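PDB 3FMC: putative succinylglutamate desuccinylase / aspartoacylase from Shewanella amazonensis, which is probably a zinc-dependent hydrolase acting on ester bonds, although its substrate is not established. Local coordinates for residues Arg102-His107 / Thr157-Ala162; Thr128-Thr133 / Val216-Leu221. All blocks are in the same frame, centred on the assembly; numbering follows the deposited sequence.

Contact 1 joins the loop segment 102-107 to helix 150-163. Contact 2 packs helix 123-142 against helix 210-227. Their centres lie about 13 Å apart, on the same side of the chain's centre, and contact 1 is the more central of the two. Along the chain the segments alternate: 102-107, 128-133, 157-162, then 216-221. Helices 123-142 and 150-163 follow each other, so each contact holds one of two consecutive helices. The contacts touch where His107 CD2 lies 3.8 Å from Pro217 CG. All four segments belong to the catalytic domain of the succinylglutamate desuccinylase/aspartoacylase family, and together they tie its loop 102-107 and three of its helices into one packed region.

Contact 1 of 2, residues Arg102-His107 / Thr157-Ala162; sequences REYLDH and TLQSMA. With SO4 (sulfate ion), chain K.
The Gln159 amide pairs with the backbone N and O of Leu105. OE1 of Gln159 accepts from Leu105 N at 2.8 Å, and NE2 of Gln159 donates to Leu105 O at 2.9 Å. Both bonds are nearly straight, and each uses a lone pair in the plane of its carbonyl. Gln159 has CG anti to its backbone N (chi1 -170°), and the chain stays extended beyond it, which carries the amide across from the helix to the loop. The two bonds fix the amide's rotation. NE2 of Gln159 also hydrogen-bonds to NE2 of His163, a partner it shares with His107 NE2. The His107 ring meets the Gln159 amide tip to tip, with the planes 80° apart.

The Tyr104 and Gln159 side chains run past one another in opposing senses. Tyr104 CB is 3.3 Å from Gln159 OE1, and Gln159 CB lies in the plane of the Tyr104 ring, at its edge. The Tyr104 OH lies 3.6 Å from Leu158 CD1 and hydrogen-bonds to Gln39. An alanine at Gln159 would probably leave Leu105 N and O without their mates and open a gap beside Tyr104 CB.

Arg102 NH1 and NH2 each hydrogen-bond a different oxygen of a sulfate, probably from the crystallisation liquor. The Tyr104 side chain lies near, without touching, His43, Glu46 and His172, possibly the zinc site of this family, empty here.

Leu158 rests on strand 36-40, Tyr104 and Gln159 both touch Ala213 of helix 210-227, and Leu105 and His107 lie against helix 123-142.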
ATOM      1  N   ARG C 102     -19.059   4.167   3.492  1.00 12.46           N
ATOM      2  CA  ARG C 102     -20.039   3.124   3.235  1.00 12.98           C
ATOM      3  C   ARG C 102     -20.342   2.397   4.553  1.00 15.69           C
ATOM      4  O   ARG C 102     -21.017   1.387   4.552  1.00 15.36           O
ATOM      5  CB  ARG C 102     -19.547   2.132   2.199  1.00 14.04           C
ATOM      6  CG  ARG C 102     -19.454   2.737   0.831  1.00 20.30           C
ATOM      7  CD  ARG C 102     -20.785   3.257   0.295  1.00 22.83           C
ATOM      8  NE  ARG C 102     -20.506   3.771  -1.043  1.00 23.82           N
ATOM      9  CZ  ARG C 102     -20.053   5.003  -1.305  1.00 23.90           C
ATOM     10  NH1 ARG C 102     -19.975   5.928  -0.362  1.00 27.37           N
ATOM     11  NH2 ARG C 102     -19.745   5.322  -2.559  1.00 29.74           N
ATOM     12  N   GLU C 103     -19.849   2.934   5.670  1.00 14.52           N
ATOM     13  CA  GLU C 103     -20.014   2.297   6.988  1.00 14.71           C
ATOM     14  C   GLU C 103     -21.125   2.837   7.888  1.00 14.95           C
ATOM     15  O   GLU C 103     -21.270   2.436   9.045  1.00 13.46           O
ATOM     16  CB  GLU C 103     -18.675   2.385   7.704  1.00 14.79           C
ATOM     17  CG  GLU C 103     -17.642   1.390   7.191  1.00 16.96           C
ATOM     18  CD  GLU C 103     -17.800   0.007   7.773  1.00 22.17           C
ATOM     19  OE1 GLU C 103     -18.935  -0.387   8.190  1.00 17.86           O
ATOM     20  OE2 GLU C 103     -16.762  -0.679   7.834  1.00 23.76           O
ATOM     21  N   TYR C 104     -21.954   3.732   7.371  1.00 14.27           N
ATOM     22  CA  TYR C 104     -23.019   4.287   8.244  1.00 12.94           C
ATOM     23  C   TYR C 104     -24.126   3.264   8.482  1.00 15.29           C
ATOM     24  O   TYR C 104     -24.236   2.266   7.775  1.00 14.57           O
ATOM     25  CB  TYR C 104     -23.518   5.658   7.727  1.00 14.01           C
ATOM     26  CG  TYR C 104     -22.454   6.760   7.829  1.00 10.27           C
ATOM     27  CD1 TYR C 104     -22.330   7.537   8.969  1.00 13.31           C
ATOM     28  CD2 TYR C 104     -21.549   6.998   6.808  1.00 14.28           C
ATOM     29  CE1 TYR C 104     -21.394   8.493   9.097  1.00 14.52           C
ATOM     30  CE2 TYR C 104     -20.584   7.964   6.926  1.00 14.43           C
ATOM     31  CZ  TYR C 104     -20.486   8.717   8.084  1.00 15.47           C
ATOM     32  OH  TYR C 104     -19.535   9.719   8.136  1.00 12.78           O
ATOM     33  N   LEU C 105     -24.964   3.545   9.466  1.00 14.58           N
ATOM     34  CA  LEU C 105     -25.978   2.632   9.939  1.00 14.81           C
ATOM     35  C   LEU C 105     -27.334   2.901   9.328  1.00 18.21           C
ATOM     36  O   LEU C 105     -27.832   4.017   9.443  1.00 17.31           O
ATOM     37  CB  LEU C 105     -26.089   2.803  11.458  1.00 18.79           C
ATOM     38  CG  LEU C 105     -27.117   1.941  12.210  1.00 17.38           C
ATOM     39  CD1 LEU C 105     -26.988   0.458  11.851  1.00 16.40           C
ATOM     40  CD2 LEU C 105     -27.018   2.210  13.729  1.00 19.01           C
ATOM     41  N   ASP C 106     -27.874   1.905   8.619  1.00 18.85           N
ATOM     42  CA  ASP C 106     -29.234   1.943   8.049  1.00 21.14           C
ATOM     43  C   ASP C 106     -30.101   1.429   9.158  1.00 21.76           C
ATOM     44  O   ASP C 106     -29.951   0.283   9.597  1.00 24.43           O
ATOM     45  CB  ASP C 106     -29.338   1.002   6.867  1.00 21.19           C
ATOM     46  CG  ASP C 106     -30.628   1.182   6.012  1.00 26.22           C
ATOM     47  OD1 ASP C 106     -31.387   2.151   6.162  1.00 22.70           O
ATOM     48  OD2 ASP C 106     -30.844   0.330   5.124  1.00 26.96           O
ATOM     49  N   HIS C 107     -31.004   2.267   9.641  1.00 22.22           N
ATOM     50  CA  HIS C 107     -31.893   1.827  10.697  1.00 25.78           C
ATOM     51  C   HIS C 107     -32.885   0.801  10.149  1.00 27.28           C
ATOM     52  O   HIS C 107     -33.632   1.051   9.224  1.00 32.43           O
ATOM     53  CB  HIS C 107     -32.548   3.005  11.391  1.00 25.00           C
ATOM     54  CG  HIS C 107     -31.554   3.901  12.078  1.00 22.61           C
ATOM     55  ND1 HIS C 107     -30.921   3.554  13.256  1.00 21.80           N
ATOM     56  CD2 HIS C 107     -31.111   5.142  11.766  1.00 20.34           C
ATOM     57  CE1 HIS C 107     -30.131   4.548  13.635  1.00 25.53           C
ATOM     58  NE2 HIS C 107     -30.227   5.520  12.745  1.00 20.09           N
ATOM     59  N   THR C 157     -20.439   6.685  15.441  1.00 13.53           N
ATOM     60  CA  THR C 157     -20.152   7.769  16.408  1.00 13.93           C
ATOM     61  C   THR C 157     -20.467   9.137  15.770  1.00 16.64           C
ATOM     62  O   THR C 157     -21.148   9.987  16.391  1.00 15.71           O
ATOM     63  CB  THR C 157     -18.701   7.694  16.948  1.00 13.49           C
ATOM     64  OG1 THR C 157     -18.508   6.392  17.552  1.00 13.72           O
ATOM     65  CG2 THR C 157     -18.377   8.837  17.909  1.00 16.50           C
ATOM     66  N   LEU C 158     -20.016   9.335  14.522  1.00 13.92           N
ATOM     67  CA  LEU C 158     -20.349  10.563  13.770  1.00 13.02           C
ATOM     68  C   LEU C 158     -21.844  10.704  13.571  1.00 13.21           C
ATOM     69  O   LEU C 158     -22.407  11.779  13.772  1.00 15.36           O
ATOM     70  CB  LEU C 158     -19.669  10.532  12.395  1.00 13.45           C
ATOM     71  CG  LEU C 158     -18.125  10.576  12.414  1.00 12.45           C
ATOM     72  CD1 LEU C 158     -17.513  10.328  11.040  1.00 11.93           C
ATOM     73  CD2 LEU C 158     -17.657  11.883  12.972  1.00 12.80           C
ATOM     74  N   GLN C 159     -22.481   9.589  13.229  1.00 13.95           N
ATOM     75  CA  GLN C 159     -23.903   9.529  12.922  1.00 14.00           C
ATOM     76  C   GLN C 159     -24.755   9.917  14.092  1.00 16.01           C
ATOM     77  O   GLN C 159     -25.744  10.629  13.942  1.00 17.29           O
ATOM     78  CB  GLN C 159     -24.259   8.149  12.399  1.00 13.07           C
ATOM     79  CG  GLN C 159     -25.689   8.044  11.810  1.00 13.47           C
ATOM     80  CD  GLN C 159     -25.943   6.732  11.164  1.00 13.02           C
ATOM     81  OE1 GLN C 159     -25.011   6.086  10.653  1.00 15.47           O
ATOM     82  NE2 GLN C 159     -27.223   6.319  11.117  1.00 14.10           N
ATOM     83  N   SER C 160     -24.406   9.416  15.271  1.00 16.59           N
ATOM     84  CA  SER C 160     -25.167   9.729  16.470  1.00 17.45           C
ATOM     85  C   SER C 160     -25.139  11.236  16.716  1.00 17.78           C
ATOM     86  O   SER C 160     -26.162  11.814  17.127  1.00 18.78           O
ATOM     87  CB  SER C 160     -24.625   8.972  17.679  1.00 18.84           C
ATOM     88  OG  SER C 160     -25.291   9.425  18.839  1.00 24.68           O
HETATM   89  N   MSE C 161     -23.993  11.881  16.473  1.00 15.88           N
HETATM   90  CA  MSE C 161     -23.915  13.348  16.597  1.00 16.79           C
HETATM   91  C   MSE C 161     -24.783  14.035  15.530  1.00 18.33           C
HETATM   92  O   MSE C 161     -25.536  14.979  15.842  1.00 16.58           O
HETATM   93  CB  MSE C 161     -22.481  13.854  16.511  1.00 16.01           C
HETATM   94  CG  MSE C 161     -21.617  13.481  17.763  1.00 21.11           C
HETATM   95 SE   MSE C 161     -19.968  14.414  17.721  0.75 13.38          SE
HETATM   96  CE  MSE C 161     -19.094  13.373  16.187  1.00 12.34           C
ATOM     97  N   ALA C 162     -24.698  13.534  14.299  1.00 16.86           N
ATOM     98  CA  ALA C 162     -25.428  14.102  13.154  1.00 14.83           C
ATOM     99  C   ALA C 162     -26.948  14.032  13.380  1.00 14.48           C
ATOM    100  O   ALA C 162     -27.662  14.950  13.056  1.00 17.61           O
ATOM    101  CB  ALA C 162     -25.073  13.342  11.879  1.00 12.68           C
TER
HETATM  102  S   SO4 K 368     -18.083   8.577  -2.044  1.00 34.99           S
HETATM  103  O1  SO4 K 368     -17.947   7.782  -0.804  1.00 19.44           O
HETATM  104  O2  SO4 K 368     -18.286   7.667  -3.169  1.00 39.53           O
HETATM  105  O3  SO4 K 368     -16.924   9.469  -2.357  1.00 29.57           O
HETATM  106  O4  SO4 K 368     -19.246   9.465  -1.862  1.00 43.18           O

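Contact 2 of 2, residues Thr128-Thr133 / Val216-Leu221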
ATOM      1  N   THR C 128     -39.337  14.598  18.376  1.00 23.44           N
ATOM      2  CA  THR C 128     -38.398  14.402  19.470  1.00 26.36           C
ATOM      3  C   THR C 128     -38.239  12.908  19.754  1.00 25.15           C
ATOM      4  O   THR C 128     -37.128  12.424  19.979  1.00 22.11           O
ATOM      5  CB  THR C 128     -38.881  15.183  20.727  1.00 25.86           C
ATOM      6  OG1 THR C 128     -38.848  16.579  20.424  1.00 24.77           O
ATOM      7  CG2 THR C 128     -38.007  14.908  21.946  1.00 24.77           C
ATOM      8  N   ALA C 129     -39.347  12.178  19.719  1.00 23.93           N
ATOM      9  CA  ALA C 129     -39.326  10.739  19.992  1.00 24.51           C
ATOM     10  C   ALA C 129     -38.539   9.984  18.910  1.00 23.57           C
ATOM     11  O   ALA C 129     -37.808   9.029  19.207  1.00 22.87           O
ATOM     12  CB  ALA C 129     -40.746  10.200  20.085  1.00 22.83           C
ATOM     13  N   PHE C 130     -38.706  10.404  17.654  1.00 20.75           N
ATOM     14  CA  PHE C 130     -38.062   9.746  16.526  1.00 22.43           C
ATOM     15  C   PHE C 130     -36.563   9.939  16.613  1.00 21.49           C
ATOM     16  O   PHE C 130     -35.820   8.973  16.432  1.00 21.78           O
ATOM     17  CB  PHE C 130     -38.609  10.243  15.182  1.00 20.98           C
ATOM     18  CG  PHE C 130     -38.249   9.373  14.010  1.00 17.89           C
ATOM     19  CD1 PHE C 130     -38.825   8.124  13.844  1.00 21.24           C
ATOM     20  CD2 PHE C 130     -37.361   9.822  13.036  1.00 17.94           C
ATOM     21  CE1 PHE C 130     -38.508   7.331  12.751  1.00 18.06           C
ATOM     22  CE2 PHE C 130     -37.072   9.054  11.954  1.00 17.89           C
ATOM     23  CZ  PHE C 130     -37.646   7.790  11.816  1.00 18.59           C
ATOM     24  N   ARG C 131     -36.149  11.160  16.908  1.00 22.55           N
ATOM     25  CA  ARG C 131     -34.759  11.495  17.057  1.00 22.16           C
ATOM     26  C   ARG C 131     -34.152  10.641  18.158  1.00 24.01           C
ATOM     27  O   ARG C 131     -33.062  10.126  18.002  1.00 24.04           O
ATOM     28  CB  ARG C 131     -34.564  12.965  17.400  1.00 23.37           C
ATOM     29  CG  ARG C 131     -33.091  13.396  17.359  1.00 21.55           C
ATOM     30  CD  ARG C 131     -32.875  14.885  17.493  1.00 23.97           C
ATOM     31  NE  ARG C 131     -33.966  15.639  16.899  1.00 35.66           N
ATOM     32  CZ  ARG C 131     -34.069  16.071  15.640  1.00 31.51           C
ATOM     33  NH1 ARG C 131     -33.125  15.874  14.734  1.00 29.42           N
ATOM     34  NH2 ARG C 131     -35.168  16.728  15.296  1.00 29.63           N
ATOM     35  N   ALA C 132     -34.866  10.503  19.272  1.00 20.52           N
ATOM     36  CA  ALA C 132     -34.376   9.716  20.397  1.00 20.57           C
ATOM     37  C   ALA C 132     -34.195   8.262  20.007  1.00 20.23           C
ATOM     38  O   ALA C 132     -33.211   7.634  20.411  1.00 20.20           O
ATOM     39  CB  ALA C 132     -35.317   9.872  21.633  1.00 18.27           C
ATOM     40  N   THR C 133     -35.118   7.727  19.207  1.00 16.92           N
ATOM     41  CA  THR C 133     -35.034   6.361  18.727  1.00 19.18           C
ATOM     42  C   THR C 133     -33.789   6.175  17.858  1.00 20.52           C
ATOM     43  O   THR C 133     -33.079   5.185  17.988  1.00 17.62           O
ATOM     44  CB  THR C 133     -36.283   5.967  17.924  1.00 24.51           C
ATOM     45  OG1 THR C 133     -37.402   5.870  18.819  1.00 24.16           O
ATOM     46  CG2 THR C 133     -36.101   4.610  17.160  1.00 19.60           C
ATOM     47  N   VAL C 216     -32.496   9.383   5.311  1.00 17.83           N
ATOM     48  CA  VAL C 216     -33.444   8.319   4.974  1.00 18.04           C
ATOM     49  C   VAL C 216     -34.482   8.065   6.074  1.00 16.67           C
ATOM     50  O   VAL C 216     -35.680   7.881   5.748  1.00 19.52           O
ATOM     51  CB  VAL C 216     -32.747   6.997   4.488  1.00 16.48           C
ATOM     52  CG1 VAL C 216     -33.721   5.842   4.427  1.00 18.50           C
ATOM     53  CG2 VAL C 216     -32.107   7.203   3.123  1.00 18.12           C
ATOM     54  N   PRO C 217     -34.072   8.006   7.362  1.00 15.58           N
ATOM     55  CA  PRO C 217     -35.159   7.685   8.308  1.00 17.04           C
ATOM     56  C   PRO C 217     -36.273   8.730   8.307  1.00 17.86           C
ATOM     57  O   PRO C 217     -37.471   8.396   8.382  1.00 17.32           O
ATOM     58  CB  PRO C 217     -34.460   7.673   9.691  1.00 17.95           C
ATOM     59  CG  PRO C 217     -32.994   7.519   9.399  1.00 20.64           C
ATOM     60  CD  PRO C 217     -32.766   8.141   8.047  1.00 17.90           C
ATOM     61  N   TRP C 218     -35.864   9.983   8.232  1.00 17.09           N
ATOM     62  CA  TRP C 218     -36.829  11.117   8.239  1.00 18.42           C
ATOM     63  C   TRP C 218     -37.690  11.236   6.994  1.00 19.29           C
ATOM     64  O   TRP C 218     -38.876  11.654   7.095  1.00 18.49           O
ATOM     65  CB  TRP C 218     -36.124  12.411   8.498  1.00 18.06           C
ATOM     66  CG  TRP C 218     -35.422  12.458   9.811  1.00 14.71           C
ATOM     67  CD1 TRP C 218     -34.107  12.247  10.033  1.00 16.53           C
ATOM     68  CD2 TRP C 218     -35.998  12.798  11.089  1.00 13.17           C
ATOM     69  NE1 TRP C 218     -33.822  12.393  11.376  1.00 15.18           N
ATOM     70  CE2 TRP C 218     -34.959  12.738  12.044  1.00 19.72           C
ATOM     71  CE3 TRP C 218     -37.292  13.127  11.519  1.00 13.49           C
ATOM     72  CZ2 TRP C 218     -35.163  13.020  13.409  1.00 20.89           C
ATOM     73  CZ3 TRP C 218     -37.501  13.378  12.888  1.00 17.87           C
ATOM     74  CH2 TRP C 218     -36.438  13.338  13.805  1.00 20.87           C
ATOM     75  N   TRP C 219     -37.098  10.915   5.832  1.00 18.65           N
ATOM     76  CA  TRP C 219     -37.801  11.000   4.552  1.00 21.11           C
ATOM     77  C   TRP C 219     -38.821   9.876   4.530  1.00 21.23           C
ATOM     78  O   TRP C 219     -39.975  10.070   4.136  1.00 20.35           O
ATOM     79  CB  TRP C 219     -36.830  10.805   3.398  1.00 20.56           C
ATOM     80  CG  TRP C 219     -37.290  11.290   2.044  1.00 19.89           C
ATOM     81  CD1 TRP C 219     -38.578  11.577   1.646  1.00 21.57           C
ATOM     82  CD2 TRP C 219     -36.460  11.504   0.901  1.00 16.80           C
ATOM     83  NE1 TRP C 219     -38.591  11.960   0.337  1.00 21.41           N
ATOM     84  CE2 TRP C 219     -37.306  11.927  -0.154  1.00 20.01           C
ATOM     85  CE3 TRP C 219     -35.080  11.381   0.659  1.00 18.87           C
ATOM     86  CZ2 TRP C 219     -36.810  12.243  -1.421  1.00 15.88           C
ATOM     87  CZ3 TRP C 219     -34.603  11.684  -0.601  1.00 19.49           C
ATOM     88  CH2 TRP C 219     -35.473  12.103  -1.626  1.00 20.30           C
ATOM     89  N   THR C 220     -38.391   8.679   4.939  1.00 20.38           N
ATOM     90  CA  THR C 220     -39.290   7.534   5.018  1.00 19.33           C
ATOM     91  C   THR C 220     -40.454   7.794   5.999  1.00 17.91           C
ATOM     92  O   THR C 220     -41.586   7.420   5.713  1.00 18.75           O
ATOM     93  CB  THR C 220     -38.509   6.282   5.427  1.00 19.37           C
ATOM     94  OG1 THR C 220     -37.511   6.022   4.422  1.00 20.49           O
ATOM     95  CG2 THR C 220     -39.440   5.105   5.551  1.00 22.75           C
ATOM     96  N   LEU C 221     -40.163   8.408   7.141  1.00 18.17           N
ATOM     97  CA  LEU C 221     -41.174   8.755   8.127  1.00 17.60           C
ATOM     98  C   LEU C 221     -42.194   9.744   7.522  1.00 16.93           C
ATOM     99  O   LEU C 221     -43.378   9.595   7.750  1.00 17.81           O
ATOM    100  CB  LEU C 221     -40.542   9.424   9.366  1.00 19.10           C
ATOM    101  CG  LEU C 221     -41.498   9.905  10.465  1.00 20.76           C
ATOM    102  CD1 LEU C 221     -42.133   8.680  11.125  1.00 17.59           C
ATOM    103  CD2 LEU C 221     -40.781  10.760  11.493  1.00 17.30           C
TER
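Helix segments 128-133 and 216-221 run roughly antiparallel, with 141° between their directions. Their axes approach to 11.5 Å, a spacing filled by large side chains. Phe130 and Trp218 have the nearest CA atoms, 8.5 Å apart. The second helix kinks at Pro217 and Trp218. Proline has no N-H to give, and Trp218 N also makes no bond back to the preceding turn. Just beyond, the backbone N and OG1 of Thr220 both donate to Val216 O, from opposite faces of its carbonyl plane.

Phe130 carries the contact. Its CB points to the other helix, and CG stands anti to the backbone N. The ring turns an edge to the face of the Trp218 six-membered ring, a T-shaped pair with the planes at 71°. CD2 of Phe130 leads this approach and lies 3.6 Å from Trp218 CZ3. One face of the Phe130 ring takes Leu221 CD2 in a CH-pi contact, the methyl carbon standing 3.8 Å above the ring centre. Pro217 CB packs 3.7 Å from Phe130 CE2.

The contact packs helix 123-142 on helix 210-227 within the family's catalytic domain. Helix 111-118 joins them: Trp114 makes another edge-to-face pair with Phe130, and Ile111 touches Leu221. Further along helix 123-142, Leu134 packs on both Pro217 and Trp218.

Arg131 comes to Trp218 too, its chain bent at the CG-CD bond, which sets where NE lies. Trp218 CZ2 lies over one face of the guanidinium, offset toward the rim and 3.7 Å from Arg131 NH1. The two planes are 29° apart. NH1 of Arg131 is held by a hydrogen bond to His163 O, while NH2 of Arg131 makes a long, weak ion pair with Asp166.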